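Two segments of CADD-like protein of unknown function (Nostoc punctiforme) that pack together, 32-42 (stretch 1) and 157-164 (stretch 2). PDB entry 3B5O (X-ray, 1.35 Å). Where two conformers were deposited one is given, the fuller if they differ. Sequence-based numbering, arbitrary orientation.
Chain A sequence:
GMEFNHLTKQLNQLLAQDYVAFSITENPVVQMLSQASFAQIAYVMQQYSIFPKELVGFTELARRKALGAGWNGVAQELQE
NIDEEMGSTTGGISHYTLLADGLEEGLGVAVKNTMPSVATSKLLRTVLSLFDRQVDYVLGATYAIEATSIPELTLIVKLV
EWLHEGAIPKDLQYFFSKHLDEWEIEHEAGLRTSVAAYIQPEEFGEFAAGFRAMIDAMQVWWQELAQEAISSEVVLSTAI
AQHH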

# COMPACT_ATOMS: atom_id res chain seq x y z
N MSE A 32 -6.46 12.45 13.81
CA MSE A 32 -5.72 12.79 15.02
C MSE A 32 -4.73 13.94 14.81
O MSE A 32 -4.06 14.34 15.76
N LEU A 33 -4.68 14.52 13.62
CA LEU A 33 -3.69 15.56 13.36
C LEU A 33 -3.86 16.80 14.24
O LEU A 33 -2.88 17.45 14.57
N SER A 34 -5.09 17.13 14.62
CA SER A 34 -5.28 18.31 15.48
C SER A 34 -4.51 18.18 16.79
O SER A 34 -3.95 19.17 17.29
N GLN A 35 -4.49 16.98 17.34
CA GLN A 35 -3.90 16.75 18.64
C GLN A 35 -2.49 16.14 18.60
O GLN A 35 -1.84 16.08 19.64
N ALA A 36 -2.03 15.68 17.43
CA ALA A 36 -0.79 14.90 17.35
C ALA A 36 0.48 15.75 17.38
O ALA A 36 0.54 16.80 16.77
N SER A 37 1.51 15.23 18.04
CA SER A 37 2.83 15.83 17.98
C SER A 37 3.58 15.41 16.71
O SER A 37 3.24 14.40 16.04
N PHE A 38 4.61 16.17 16.38
CA PHE A 38 5.52 15.84 15.29
C PHE A 38 6.03 14.42 15.46
O PHE A 38 5.99 13.62 14.50
N ALA A 39 6.46 14.09 16.68
CA ALA A 39 7.04 12.76 16.96
C ALA A 39 6.05 11.65 16.64
O ALA A 39 6.42 10.57 16.16
N GLN A 40 4.78 11.88 16.97
CA GLN A 40 3.76 10.86 16.76
C GLN A 40 3.48 10.60 15.28
O GLN A 40 3.32 9.44 14.88
N ILE A 41 3.43 11.64 14.47
CA ILE A 41 3.21 11.48 13.03
C ILE A 41 4.49 10.96 12.35
O ILE A 41 4.43 10.17 11.41
N ALA A 42 5.66 11.34 12.86
CA ALA A 42 6.90 10.75 12.37
C ALA A 42 6.91 9.23 12.60
O ALA A 42 7.37 8.48 11.74
N VAL A 157 1.26 12.06 1.00
CA VAL A 157 1.62 13.45 0.66
C VAL A 157 1.11 14.40 1.76
O VAL A 157 1.84 15.31 2.21
N LYS A 158 -0.14 14.22 2.18
CA LYS A 158 -0.71 15.05 3.24
C LYS A 158 0.10 14.99 4.52
O LYS A 158 0.47 16.01 5.09
N LEU A 159 0.41 13.78 4.98
CA LEU A 159 1.16 13.62 6.23
C LEU A 159 2.56 14.20 6.11
O LEU A 159 3.05 14.83 7.05
N VAL A 160 3.20 13.98 4.96
CA VAL A 160 4.57 14.47 4.76
C VAL A 160 4.58 15.99 4.69
O VAL A 160 5.47 16.63 5.29
N GLU A 161 3.60 16.58 4.01
CA GLU A 161 3.46 18.05 3.99
C GLU A 161 3.19 18.61 5.38
O GLU A 161 3.72 19.66 5.75
N TRP A 162 2.38 17.91 6.17
CA TRP A 162 2.10 18.31 7.56
C TRP A 162 3.37 18.34 8.41
O TRP A 162 3.56 19.25 9.23
N LEU A 163 4.24 17.35 8.21
CA LEU A 163 5.48 17.23 8.98
C LEU A 163 6.52 18.30 8.61
O LEU A 163 7.31 18.70 9.46
N HIS A 164 6.54 18.72 7.35
CA HIS A 164 7.58 19.63 6.84
C HIS A 164 7.21 21.06 7.13
O HIS A 164 6.09 21.47 6.88

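Packing of the turn and helix start at 32-42 against the helix 157-163 in the CADD-like protein of Nostoc punctiforme. The two helical segments, 38-42 and 157-163, run roughly antiparallel at 149°, their axes no closer than 10.4 Å, and side chains fill the gap; together the stretches bury 479 Å². No direct hydrogen bond crosses between them, so the fit is one of shape, helped by a single bridging water.

Trp 162 is the largest bump. Its CA-to-CB bond points toward stretch 1, and with chi1 t and chi2 at 95° the indole lies in a hollow lined by Leu 33, Ala 36, Ser 37, Phe 38 and Ile 41. Leu 33, its CA-to-CB bond also toward the other stretch (chi1 m, chi2 t), lays CD2 over one face of the Trp 162 indole, 3.8 Å from the centroid of its five-membered ring and only 12° off its normal, a well-centred CH-pi contact. The six-membered end of the indole reaches into the backbone of the turn: near the ring plane, CH2 of Trp 162 lies 3.5 Å from Ala 36 O and 3.9 Å from Ser 37 O, while CZ3 of Trp 162 comes within 4.2 Å of Phe 38 CA. Ile 41, its CA-to-CB bond toward stretch 2 and chi1 and chi2 both m, brings CG1 to 3.4 Å from Trp 162 CZ3, meeting the ring obliquely.

The polar edge of the indole is served by water 1, which accepts from Trp 162 NE1 at 2.9 Å and donates to Leu 33 O at 2.8 Å. It thus ties ring to backbone beside the same leucine whose methyl covers the ring face.

Leu 163 makes the second bump. Its CA-to-CB bond runs sideways, but chi1 m and chi2 t bring its end nearer, and CD2 fits among Phe 38, Ile 41 and Ala 42. Leu 163 CD2 sits 3.8 Å from Ile 41 CB and 3.8 Å from Ala 42 N. Leu 163 CD2 also lies over one face of the Phe 38 ring, 4.0 Å from the ring centroid and 26° off the normal. Phe 38 starts sideways too; chi1 t carries its ring across to Leu 163, where CE2 of Phe 38 approaches Leu 163 O to 3.3 Å.

Leu 159 (chi1 m, chi2 t) supplies a smaller bump: its CD2 stands 4.1 Å from Leu 33 CD2 and 4.4 Å from Ile 41 CG2, touching both aliphatic side chains. The extended Lys 158, t through chi3 and p at chi4, passes its CE 4.0 Å from Leu 33 CD1, contributing an aliphatic contact rather than a charge pair.

Local bonds hold the framework. Ser 37 OG caps the helix by accepting from Gln 40 N at 3.2 Å, and Gln 40 OE1 accepts in return from Ser 37 N at 2.9 Å. After the other helix, the CA-to-CB bond of His 164 points away, and its ND1 donates to Val 160 O at 2.8 Å.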

# COMPACT_ATOMS: atom_id res chain seq x y z
CB MSE A 32 -4.99 11.58 15.63
CG MSE A 32 -3.78 11.03 14.84
SE MSE A 32 -3.09 9.48 15.67
CE MSE A 32 -1.66 10.41 16.61
CB LEU A 33 -3.66 15.98 11.90
CG LEU A 33 -3.09 14.92 10.93
CD1 LEU A 33 -3.26 15.38 9.51
CD2 LEU A 33 -1.63 14.61 11.23
CB SER A 34 -6.76 18.53 15.77
OG SER A 34 -7.43 18.96 14.60
CB GLN A 35 -4.82 15.85 19.48
CG GLN A 35 -5.14 14.46 18.87
CD GLN A 35 -6.57 14.34 18.31
OE1 GLN A 35 -7.33 13.50 18.77
NE2 GLN A 35 -6.92 15.16 17.30
CB ALA A 36 -0.79 14.04 16.08
CB SER A 37 3.62 15.45 19.22
OG SER A 37 4.02 14.09 19.12
CB PHE A 38 6.71 16.81 15.27
CG PHE A 38 7.71 16.52 14.19
CD1 PHE A 38 8.73 15.59 14.42
CD2 PHE A 38 7.63 17.13 12.95
CE1 PHE A 38 9.64 15.27 13.42
CE2 PHE A 38 8.56 16.84 11.95
CZ PHE A 38 9.56 15.90 12.20
CB ALA A 39 7.50 12.65 18.41
CB GLN A 40 2.48 11.22 17.52
CG GLN A 40 2.66 11.08 19.01
CD GLN A 40 1.55 11.71 19.83
OE1 GLN A 40 0.96 12.71 19.42
NE2 GLN A 40 1.25 11.13 20.99
CB ILE A 41 2.65 12.76 12.37
CG1 ILE A 41 1.33 13.15 13.06
CG2 ILE A 41 2.43 12.59 10.87
CD1 ILE A 41 0.28 12.03 13.16
CB ALA A 42 8.12 11.42 13.04
CB VAL A 157 1.07 13.86 -0.74
CG1 VAL A 157 1.25 15.37 -0.97
CG2 VAL A 157 1.77 13.10 -1.83
CB LYS A 158 -2.17 14.67 3.51
CG LYS A 158 -2.82 15.43 4.67
CD LYS A 158 -4.28 15.04 4.83
CE LYS A 158 -4.95 15.83 5.92
NZ LYS A 158 -5.17 17.23 5.50
CB LEU A 159 1.23 12.15 6.62
CG LEU A 159 -0.12 11.49 6.89
CD1 LEU A 159 0.10 10.02 7.28
CD2 LEU A 159 -0.91 12.24 8.00
CB VAL A 160 5.26 13.78 3.55
CG1 VAL A 160 6.61 14.45 3.22
CG2 VAL A 160 5.48 12.29 3.85
CB GLU A 161 2.36 18.49 3.02
CG GLU A 161 2.75 18.35 1.56
CD GLU A 161 1.64 18.77 0.61
OE1 GLU A 161 0.51 19.05 1.07
OE2 GLU A 161 1.89 18.83 -0.62
CB TRP A 162 1.04 17.37 8.16
CG TRP A 162 0.56 17.71 9.53
CD1 TRP A 162 -0.57 18.44 9.84
CD2 TRP A 162 1.11 17.29 10.78
NE1 TRP A 162 -0.72 18.51 11.19
CE2 TRP A 162 0.30 17.82 11.80
CE3 TRP A 162 2.25 16.56 11.14
CZ2 TRP A 162 0.56 17.61 13.16
CZ3 TRP A 162 2.49 16.33 12.46
CH2 TRP A 162 1.67 16.85 13.46
CB LEU A 163 6.10 15.84 8.78
CG LEU A 163 5.46 14.67 9.51
CD1 LEU A 163 5.98 13.33 8.93
CD2 LEU A 163 5.67 14.72 11.02
CB HIS A 164 7.75 19.45 5.34
CG HIS A 164 8.66 18.32 4.95
ND1 HIS A 164 8.26 17.00 5.00
CD2 HIS A 164 9.93 18.31 4.50
CE1 HIS A 164 9.25 16.23 4.59
NE2 HIS A 164 10.28 16.99 4.29
O HOH W 1 -2.47 19.84 13.12